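Long-range contact in poly(ADP-ribose) glycohydrolase (Thermomonospora curvata, PDB 3SIG), which hydrolyses the ribose-ribose glycosidic bonds of poly(ADP-ribose), releasing ADP-ribose, which is bound in this structure: residues L92-L105 and Q111-L125. Sequence-based numbering, arbitrary orientation.
Sequences LNFASAEHPGGGFL and QEEGLARSSGLYASL. With AR6 ([(2R,3S,4R,5R)-5-(6-aminopurin-9-yl)-3,4-dihydroxy-oxolan-2-yl]methyl [hydroxy-[[(2R,3S,4R,5S)-3,4,5-trihydroxyoxolan-2-yl]methoxy]phosphoryl] hydrogen phosphate), chain B.
The two halves of the PARG signature, the glycine-rich loop Gly-101 to Gly-103 and the helix start Gln-111, Glu-112, Glu-113, close on the distal ribose and phosphate of ADP-ribose. Glu-112 reaches in fully extended, its CG anti to the backbone N (chi1 176°), and uses its two carboxylate oxygens separately: OE1 takes Ser-96 N at 2.8 Å, on the syn side but well out of the carboxylate plane, and AR6 O2D at 2.7 Å. Its OE2 is gripped from opposite faces by Asn-93 ND2 and Gly-101 N, with a water as third donor. An alanine in place of Glu-112 would probably leave O2D and the Ser-96 and Gly-101 amides without their acceptor. Glu-113 bends at chi2 (85°), bringing OE2 within 2.9 Å of Gly-103 N and 2.7 Å of AR6 O1D. Gln-111 N donates to phosphate O2A; its side-chain amide lies flat over the Phe-94 ring, planes 12° apart, while OE1 accepts from Phe-94 N at 2.8 Å and NE2 donates to Leu-92 O. Farther along, Ala-116 CB sits over one face of Phe-104, whose edge meets the face of Tyr-122. Helix 2-17 packs Ala-8 against Phe-104, and strand 163-175, beside strand 90-94 in the macrodomain-type sheet, bonds Asn-93 ND2 through Thr-174 OG1 and places Phe-172 against Leu-115 and Leu-121.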
ATOM      1  N   LEU A  92       0.059   0.692   3.405  1.00  6.62           N
ATOM      2  CA  LEU A  92       0.549  -0.431   2.619  1.00  6.81           C
ATOM      3  C   LEU A  92      -0.109  -0.458   1.236  1.00  7.37           C
ATOM      4  O   LEU A  92      -1.339  -0.495   1.145  1.00  6.97           O
ATOM      5  CB  LEU A  92       0.301  -1.741   3.399  1.00  7.42           C
ATOM      6  CG  LEU A  92       0.658  -3.047   2.680  1.00  7.44           C
ATOM      7  CD1 LEU A  92       2.122  -3.107   2.320  1.00  8.18           C
ATOM      8  CD2 LEU A  92       0.273  -4.228   3.565  1.00  8.80           C
ATOM      9  N   ASN A  93       0.734  -0.406   0.207  1.00  7.12           N
ATOM     10  CA  ASN A  93       0.366  -0.637  -1.178  1.00  6.96           C
ATOM     11  C   ASN A  93       0.453  -2.118  -1.462  1.00  7.02           C
ATOM     12  O   ASN A  93       1.509  -2.725  -1.254  1.00  7.11           O
ATOM     13  CB  ASN A  93       1.351   0.146  -2.062  1.00  7.10           C
ATOM     14  CG  ASN A  93       1.200  -0.159  -3.543  1.00  7.39           C
ATOM     15  OD1 ASN A  93       0.166  -0.632  -3.983  1.00  8.80           O
ATOM     16  ND2 ASN A  93       2.263   0.094  -4.324  1.00  7.79           N
ATOM     17  N   PHE A  94      -0.675  -2.702  -1.901  1.00  7.30           N
ATOM     18  CA  PHE A  94      -0.754  -4.132  -2.183  1.00  7.86           C
ATOM     19  C   PHE A  94      -0.152  -4.321  -3.579  1.00  8.03           C
ATOM     20  O   PHE A  94      -0.831  -4.409  -4.625  1.00  8.89           O
ATOM     21  CB  PHE A  94      -2.200  -4.626  -2.156  1.00  8.99           C
ATOM     22  CG  PHE A  94      -2.965  -4.315  -0.879  1.00  8.23           C
ATOM     23  CD1 PHE A  94      -2.348  -3.996   0.328  1.00  7.09           C
ATOM     24  CD2 PHE A  94      -4.354  -4.440  -0.876  1.00  9.00           C
ATOM     25  CE1 PHE A  94      -3.092  -3.757   1.473  1.00  7.48           C
ATOM     26  CE2 PHE A  94      -5.107  -4.186   0.270  1.00  9.45           C
ATOM     27  CZ  PHE A  94      -4.480  -3.836   1.439  1.00  9.09           C
ATOM     28  N   ALA A  95       1.173  -4.368  -3.598  1.00  7.85           N
ATOM     29  CA  ALA A  95       1.939  -4.086  -4.790  1.00  8.41           C
ATOM     30  C   ALA A  95       2.030  -5.220  -5.767  1.00  8.06           C
ATOM     31  O   ALA A  95       2.100  -6.395  -5.380  1.00  9.22           O
ATOM     32  CB  ALA A  95       3.321  -3.728  -4.361  1.00  9.80           C
ATOM     33  N   SER A  96       2.136  -4.852  -7.043  1.00  9.20           N
ATOM     34  CA  SER A  96       2.695  -5.689  -8.086  1.00  9.59           C
ATOM     35  C   SER A  96       4.194  -5.780  -7.862  1.00  9.01           C
ATOM     36  O   SER A  96       4.885  -4.801  -7.588  1.00  9.81           O
ATOM     37  CB  SER A  96       2.450  -5.051  -9.435  1.00 11.46           C
ATOM     38  OG  SER A  96       3.164  -5.773 -10.454  1.00 11.31           O
ATOM     39  N   ALA A  97       4.746  -6.972  -8.039  1.00 10.02           N
ATOM     40  CA  ALA A  97       6.192  -7.156  -8.022  1.00 11.48           C
ATOM     41  C   ALA A  97       6.863  -6.712  -9.314  1.00 11.68           C
ATOM     42  O   ALA A  97       8.084  -6.541  -9.349  1.00 12.60           O
ATOM     43  CB  ALA A  97       6.501  -8.626  -7.771  1.00 12.31           C
ATOM     44  N   GLU A  98       6.064  -6.548 -10.364  1.00 11.22           N
ATOM     45  CA  GLU A  98       6.571  -6.450 -11.746  1.00 13.10           C
ATOM     46  C   GLU A  98       6.318  -5.108 -12.427  1.00 12.70           C
ATOM     47  O   GLU A  98       7.058  -4.751 -13.335  1.00 13.74           O
ATOM     48  CB  GLU A  98       5.912  -7.521 -12.600  1.00 18.39           C
ATOM     49  CG  GLU A  98       6.214  -8.933 -12.136  1.00 24.95           C
ATOM     50  CD  GLU A  98       5.528 -10.022 -12.968  1.00 36.12           C
ATOM     51  OE1 GLU A  98       4.438  -9.776 -13.540  1.00 36.06           O
ATOM     52  OE2 GLU A  98       6.088 -11.133 -13.029  1.00 42.31           O
ATOM     53  N   HIS A  99       5.275  -4.371 -12.044  1.00 12.01           N
ATOM     54  CA  HIS A  99       4.925  -3.121 -12.708  1.00 11.71           C
ATOM     55  C   HIS A  99       4.542  -2.055 -11.705  1.00 10.80           C
ATOM     56  O   HIS A  99       3.654  -2.265 -10.892  1.00 11.56           O
ATOM     57  CB  HIS A  99       3.761  -3.322 -13.682  1.00 19.73           C
ATOM     58  CG  HIS A  99       4.036  -4.362 -14.721  1.00 25.14           C
ATOM     59  ND1 HIS A  99       3.502  -5.631 -14.663  1.00 27.10           N
ATOM     60  CD2 HIS A  99       4.843  -4.341 -15.805  1.00 26.74           C
ATOM     61  CE1 HIS A  99       3.938  -6.338 -15.690  1.00 26.00           C
ATOM     62  NE2 HIS A  99       4.760  -5.581 -16.393  1.00 26.24           N
ATOM     63  N   PRO A 100       5.196  -0.892 -11.780  1.00  9.81           N
ATOM     64  CA  PRO A 100       4.895   0.181 -10.816  1.00 10.62           C
ATOM     65  C   PRO A 100       3.503   0.755 -11.047  1.00 12.21           C
ATOM     66  O   PRO A 100       3.214   1.219 -12.161  1.00 13.77           O
ATOM     67  CB  PRO A 100       6.003   1.218 -11.100  1.00 12.30           C
ATOM     68  CG  PRO A 100       6.404   0.957 -12.548  1.00 13.91           C
ATOM     69  CD  PRO A 100       6.296  -0.521 -12.695  1.00 13.74           C
ATOM     70  N   GLY A 101       2.642   0.726 -10.045  1.00 10.49           N
ATOM     71  CA  GLY A 101       1.246   1.122 -10.238  1.00 10.42           C
ATOM     72  C   GLY A 101       0.409   0.022 -10.892  1.00 11.33           C
ATOM     73  O   GLY A 101      -0.758   0.254 -11.267  1.00 12.56           O
ATOM     74  N   GLY A 102       0.963  -1.185 -11.024  1.00 10.97           N
ATOM     75  CA  GLY A 102       0.224  -2.299 -11.554  1.00 12.54           C
ATOM     76  C   GLY A 102      -0.246  -2.022 -12.965  1.00 11.99           C
ATOM     77  O   GLY A 102       0.504  -1.538 -13.798  1.00 13.15           O
ATOM     78  N   GLY A 103      -1.499  -2.347 -13.228  1.00 12.23           N
ATOM     79  CA  GLY A 103      -2.081  -2.107 -14.543  1.00 13.09           C
ATOM     80  C   GLY A 103      -2.821  -0.771 -14.682  1.00 13.13           C
ATOM     81  O   GLY A 103      -3.780  -0.657 -15.456  1.00 14.40           O
ATOM     82  N   PHE A 104      -2.447   0.247 -13.911  1.00 11.60           N
ATOM     83  CA  PHE A 104      -3.333   1.386 -13.828  1.00 11.54           C
ATOM     84  C   PHE A 104      -3.554   2.049 -15.171  1.00 12.21           C
ATOM     85  O   PHE A 104      -4.671   2.498 -15.452  1.00 12.69           O
ATOM     86  CB  PHE A 104      -2.933   2.378 -12.722  1.00 10.22           C
ATOM     87  CG  PHE A 104      -1.853   3.372 -13.072  1.00  9.71           C
ATOM     88  CD1 PHE A 104      -0.539   2.980 -13.277  1.00 10.90           C
ATOM     89  CD2 PHE A 104      -2.154   4.720 -13.077  1.00 10.35           C
ATOM     90  CE1 PHE A 104       0.436   3.917 -13.548  1.00 12.99           C
ATOM     91  CE2 PHE A 104      -1.182   5.667 -13.318  1.00 11.73           C
ATOM     92  CZ  PHE A 104       0.118   5.259 -13.566  1.00 13.83           C
ATOM     93  N   LEU A 105      -2.507   2.147 -15.993  1.00 13.57           N
ATOM     94  CA  LEU A 105      -2.638   2.831 -17.279  1.00 13.31           C
ATOM     95  C   LEU A 105      -3.461   2.074 -18.295  1.00 15.74           C
ATOM     96  O   LEU A 105      -3.925   2.682 -19.254  1.00 17.98           O
ATOM     97  CB  LEU A 105      -1.266   3.234 -17.819  1.00 16.29           C
ATOM     98  CG  LEU A 105      -0.684   4.448 -17.080  1.00 16.13           C
ATOM     99  CD1 LEU A 105       0.847   4.483 -17.242  1.00 21.56           C
ATOM    100  CD2 LEU A 105      -1.310   5.745 -17.511  1.00 19.24           C
ATOM    101  N   GLN A 111      -6.342  -2.462  -5.810  1.00  9.17           N
ATOM    102  CA  GLN A 111      -5.952  -1.436  -4.849  1.00  8.34           C
ATOM    103  C   GLN A 111      -4.785  -0.581  -5.319  1.00  9.27           C
ATOM    104  O   GLN A 111      -4.827   0.656  -5.243  1.00  8.95           O
ATOM    105  CB  GLN A 111      -5.663  -2.051  -3.473  1.00  8.84           C
ATOM    106  CG  GLN A 111      -5.437  -1.063  -2.355  1.00  9.43           C
ATOM    107  CD  GLN A 111      -3.997  -1.027  -1.885  1.00  8.17           C
ATOM    108  OE1 GLN A 111      -3.059  -1.407  -2.609  1.00  8.39           O
ATOM    109  NE2 GLN A 111      -3.799  -0.549  -0.675  1.00  7.91           N
ATOM    110  N   GLU A 112      -3.727  -1.195  -5.813  1.00  7.19           N
ATOM    111  CA  GLU A 112      -2.566  -0.442  -6.240  1.00  7.09           C
ATOM    112  C   GLU A 112      -2.933   0.527  -7.348  1.00  8.66           C
ATOM    113  O   GLU A 112      -2.480   1.660  -7.373  1.00  8.58           O
ATOM    114  CB  GLU A 112      -1.427  -1.360  -6.711  1.00  8.51           C
ATOM    115  CG  GLU A 112      -0.241  -0.516  -7.263  1.00  8.31           C
ATOM    116  CD  GLU A 112       1.033  -1.284  -7.517  1.00  8.59           C
ATOM    117  OE1 GLU A 112       0.952  -2.487  -7.870  1.00  9.58           O
ATOM    118  OE2 GLU A 112       2.126  -0.656  -7.421  1.00  9.26           O
ATOM    119  N   GLU A 113      -3.712   0.072  -8.312  1.00  9.48           N
ATOM    120  CA  GLU A 113      -4.115   0.937  -9.421  1.00  8.93           C
ATOM    121  C   GLU A 113      -4.859   2.168  -8.921  1.00  8.50           C
ATOM    122  O   GLU A 113      -4.687   3.263  -9.445  1.00 10.17           O
ATOM    123  CB  GLU A 113      -4.936   0.167 -10.449  1.00 10.62           C
ATOM    124  CG  GLU A 113      -4.123  -0.876 -11.234  1.00 11.28           C
ATOM    125  CD  GLU A 113      -3.962  -2.231 -10.574  1.00 12.42           C
ATOM    126  OE1 GLU A 113      -4.386  -2.421  -9.418  1.00 13.53           O
ATOM    127  OE2 GLU A 113      -3.390  -3.123 -11.237  1.00 12.41           O
ATOM    128  N   GLY A 114      -5.734   1.970  -7.936  1.00  8.77           N
ATOM    129  CA  GLY A 114      -6.419   3.113  -7.363  1.00  9.37           C
ATOM    130  C   GLY A 114      -5.444   4.088  -6.709  1.00  9.29           C
ATOM    131  O   GLY A 114      -5.575   5.314  -6.844  1.00 10.42           O
ATOM    132  N   LEU A 115      -4.447   3.565  -6.021  1.00  8.35           N
ATOM    133  CA  LEU A 115      -3.451   4.463  -5.432  1.00  8.11           C
ATOM    134  C   LEU A 115      -2.719   5.232  -6.530  1.00  8.83           C
ATOM    135  O   LEU A 115      -2.513   6.454  -6.432  1.00  8.50           O
ATOM    136  CB  LEU A 115      -2.415   3.671  -4.617  1.00  8.18           C
ATOM    137  CG  LEU A 115      -2.987   2.839  -3.465  1.00  8.41           C
ATOM    138  CD1 LEU A 115      -1.897   2.107  -2.743  1.00  8.02           C
ATOM    139  CD2 LEU A 115      -3.844   3.673  -2.485  1.00  9.59           C
ATOM    140  N   ALA A 116      -2.343   4.541  -7.603  1.00  8.25           N
ATOM    141  CA  ALA A 116      -1.609   5.170  -8.689  1.00  8.26           C
ATOM    142  C   ALA A 116      -2.456   6.195  -9.468  1.00  8.59           C
ATOM    143  O   ALA A 116      -1.938   7.186  -9.953  1.00  9.55           O
ATOM    144  CB  ALA A 116      -1.049   4.086  -9.639  1.00  9.19           C
ATOM    145  N   ARG A 117      -3.754   5.982  -9.549  1.00  8.47           N
ATOM    146  CA  ARG A 117      -4.605   6.934 -10.233  1.00  9.04           C
ATOM    147  C   ARG A 117      -4.806   8.175  -9.393  1.00  9.04           C
ATOM    148  O   ARG A 117      -5.208   9.217  -9.915  1.00 10.34           O
ATOM    149  CB  ARG A 117      -5.997   6.334 -10.481  1.00 10.12           C
ATOM    150  CG  ARG A 117      -6.074   5.340 -11.644  1.00 11.03           C
ATOM    151  CD  ARG A 117      -7.506   5.066 -12.160  1.00 10.46           C
ATOM    152  NE  ARG A 117      -8.399   4.727 -11.073  1.00 13.53           N
ATOM    153  CZ  ARG A 117      -8.515   3.532 -10.520  1.00 12.71           C
ATOM    154  NH1 ARG A 117      -7.830   2.494 -10.981  1.00 12.49           N
ATOM    155  NH2 ARG A 117      -9.308   3.382  -9.479  1.00 12.63           N
ATOM    156  N   SER A 118      -4.610   8.082  -8.087  1.00  9.07           N
ATOM    157  CA  SER A 118      -5.087   9.103  -7.141  1.00  9.23           C
ATOM    158  C   SER A 118      -4.000   9.906  -6.473  1.00 10.04           C
ATOM    159  O   SER A 118      -4.329  10.716  -5.601  1.00 10.10           O
ATOM    160  CB  SER A 118      -5.912   8.427  -6.044  1.00 10.37           C
ATOM    161  OG  SER A 118      -6.950   7.630  -6.590  1.00 11.98           O
ATOM    162  N   SER A 119      -2.740   9.687  -6.825  1.00  9.23           N
ATOM    163  CA  SER A 119      -1.653  10.238  -6.025  1.00  9.22           C
ATOM    164  C   SER A 119      -0.400  10.381  -6.867  1.00  8.75           C
ATOM    165  O   SER A 119      -0.418  10.071  -8.071  1.00  9.46           O
ATOM    166  CB  SER A 119      -1.342   9.306  -4.835  1.00  8.73           C
ATOM    167  OG  SER A 119      -0.678   8.129  -5.259  1.00  9.32           O
ATOM    168  N   GLY A 120       0.695  10.782  -6.235  1.00  8.32           N
ATOM    169  CA  GLY A 120       1.991  10.749  -6.877  1.00  9.37           C
ATOM    170  C   GLY A 120       2.760   9.444  -6.775  1.00  7.52           C
ATOM    171  O   GLY A 120       3.938   9.404  -7.136  1.00  9.30           O
ATOM    172  N   LEU A 121       2.083   8.384  -6.372  1.00  7.24           N
ATOM    173  CA  LEU A 121       2.792   7.140  -6.114  1.00  7.93           C
ATOM    174  C   LEU A 121       3.557   6.632  -7.323  1.00  7.76           C
ATOM    175  O   LEU A 121       4.671   6.151  -7.185  1.00  8.00           O
ATOM    176  CB  LEU A 121       1.818   6.076  -5.632  1.00  9.05           C
ATOM    177  CG  LEU A 121       2.438   4.710  -5.324  1.00  9.68           C
ATOM    178  CD1 LEU A 121       3.526   4.774  -4.243  1.00 11.62           C
ATOM    179  CD2 LEU A 121       1.312   3.752  -4.938  1.00 13.04           C
ATOM    180  N   TYR A 122       2.978   6.684  -8.519  1.00  8.91           N
ATOM    181  CA  TYR A 122       3.677   6.191  -9.715  1.00  8.07           C
ATOM    182  C   TYR A 122       4.983   6.910  -9.955  1.00  8.18           C
ATOM    183  O   TYR A 122       5.927   6.309 -10.426  1.00  9.31           O
ATOM    184  CB  TYR A 122       2.769   6.359 -10.929  1.00 11.34           C
ATOM    185  CG  TYR A 122       3.308   6.086 -12.319  1.00 11.78           C
ATOM    186  CD1 TYR A 122       3.723   4.833 -12.698  1.00 10.95           C
ATOM    187  CD2 TYR A 122       3.301   7.096 -13.275  1.00 13.66           C
ATOM    188  CE1 TYR A 122       4.124   4.611 -14.025  1.00 11.99           C
ATOM    189  CE2 TYR A 122       3.700   6.862 -14.553  1.00 15.81           C
ATOM    190  CZ  TYR A 122       4.104   5.641 -14.892  1.00 12.89           C
ATOM    191  OH  TYR A 122       4.491   5.440 -16.214  1.00 16.67           O
ATOM    192  N   ALA A 123       5.026   8.221  -9.697  1.00  7.84           N
ATOM    193  CA  ALA A 123       6.251   8.960  -9.912  1.00  7.96           C
ATOM    194  C   ALA A 123       7.356   8.404  -9.004  1.00  8.18           C
ATOM    195  O   ALA A 123       8.504   8.383  -9.396  1.00 10.30           O
ATOM    196  CB  ALA A 123       6.058  10.432  -9.644  1.00 10.22           C
ATOM    197  N   SER A 124       7.000   8.001  -7.781  1.00  8.50           N
ATOM    198  CA  SER A 124       7.948   7.379  -6.875  1.00  8.28           C
ATOM    199  C   SER A 124       8.373   5.987  -7.337  1.00  8.59           C
ATOM    200  O   SER A 124       9.553   5.690  -7.461  1.00  9.98           O
ATOM    201  CB  SER A 124       7.318   7.337  -5.472  1.00  8.52           C
ATOM    202  OG  SER A 124       8.107   6.555  -4.583  1.00  8.20           O
ATOM    203  N   LEU A 125       7.394   5.118  -7.572  1.00  8.01           N
ATOM    204  CA  LEU A 125       7.691   3.719  -7.907  1.00  8.05           C
ATOM    205  C   LEU A 125       8.426   3.585  -9.234  1.00  9.97           C
ATOM    206  O   LEU A 125       9.327   2.739  -9.368  1.00 11.04           O
ATOM    207  CB  LEU A 125       6.439   2.880  -7.911  1.00  8.49           C
ATOM    208  CG  LEU A 125       5.627   2.902  -6.638  1.00  8.22           C
ATOM    209  CD1 LEU A 125       4.408   1.952  -6.754  1.00  9.61           C
ATOM    210  CD2 LEU A 125       6.514   2.525  -5.455  1.00 10.25           C
TER
HETATM  211  N1  AR6 B 280      -8.944  -0.220  -0.365  1.00  9.49           N
HETATM  212  C2  AR6 B 280      -8.996  -1.173   0.561  1.00 10.25           C
HETATM  213  N3  AR6 B 280      -9.177  -2.505   0.326  1.00  8.90           N
HETATM  214  C4  AR6 B 280      -9.282  -2.811  -0.987  1.00 10.35           C
HETATM  215  C5  AR6 B 280      -9.223  -1.819  -2.028  1.00  9.51           C
HETATM  216  C6  AR6 B 280      -9.040  -0.520  -1.630  1.00  9.54           C
HETATM  217  N6  AR6 B 280      -8.998   0.493  -2.588  1.00 11.25           N
HETATM  218  N7  AR6 B 280      -9.349  -2.539  -3.268  1.00 10.07           N
HETATM  219  C8  AR6 B 280      -9.504  -3.783  -2.961  1.00 10.32           C
HETATM  220  N9  AR6 B 280      -9.480  -4.039  -1.622  1.00  9.56           N
HETATM  221  PA  AR6 B 280      -5.882  -6.417  -4.256  1.00 10.02           P
HETATM  222  PB  AR6 B 280      -3.506  -8.191  -3.963  1.00  9.49           P
HETATM  223  C1' AR6 B 280      -9.583  -5.278  -0.856  1.00 10.60           C
HETATM  224  O1A AR6 B 280      -6.563  -7.501  -5.012  1.00 11.74           O
HETATM  225  O1B AR6 B 280      -2.313  -7.946  -3.061  1.00  9.97           O
HETATM  226  C1D AR6 B 280      -2.888  -5.287  -8.427  1.00 10.70           C
HETATM  227  O1D AR6 B 280      -3.111  -5.400  -9.805  1.00 12.62           O
HETATM  228  C2' AR6 B 280     -10.351  -6.377  -1.560  1.00  9.74           C
HETATM  229  O2' AR6 B 280     -11.062  -7.137  -0.623  1.00 12.26           O
HETATM  230  O2A AR6 B 280      -5.751  -5.068  -4.914  1.00 10.77           O
HETATM  231  O2B AR6 B 280      -4.311  -9.429  -3.752  1.00 10.19           O
HETATM  232  C2D AR6 B 280      -1.433  -5.128  -8.222  1.00 11.61           C
HETATM  233  O2D AR6 B 280      -0.780  -4.198  -9.015  1.00  9.81           O
HETATM  234  C3' AR6 B 280      -9.258  -7.190  -2.151  1.00 11.11           C
HETATM  235  O3' AR6 B 280      -9.602  -8.530  -2.290  1.00 12.06           O
HETATM  236  O3A AR6 B 280      -4.459  -6.929  -3.762  1.00  9.27           O
HETATM  237  C3D AR6 B 280      -0.925  -6.492  -8.028  1.00  9.66           C
HETATM  238  O3D AR6 B 280      -0.618  -6.931  -9.325  1.00 13.34           O
HETATM  239  C4' AR6 B 280      -8.103  -7.026  -1.206  1.00 10.59           C
HETATM  240  O4' AR6 B 280      -8.327  -5.812  -0.524  1.00  9.66           O
HETATM  241  C4D AR6 B 280      -2.094  -7.193  -7.431  1.00  9.86           C
HETATM  242  O4D AR6 B 280      -3.273  -6.491  -7.797  1.00 11.50           O
HETATM  243  C5' AR6 B 280      -6.718  -7.041  -1.840  1.00 10.40           C
HETATM  244  O5' AR6 B 280      -6.632  -6.072  -2.872  1.00 10.44           O
HETATM  245  C5D AR6 B 280      -2.015  -7.335  -5.911  1.00  9.41           C
HETATM  246  O5D AR6 B 280      -3.095  -8.145  -5.487  1.00  9.55           O
HETATM  247  O   HOH W   1      -3.367  -3.983  -5.606  1.00  9.52           O
HETATM  248  O   HOH W   2       4.517  -1.947  -7.362  1.00  8.91           O
HETATM  249  O   HOH W   3      -6.704   1.972 -13.566  1.00 12.66           O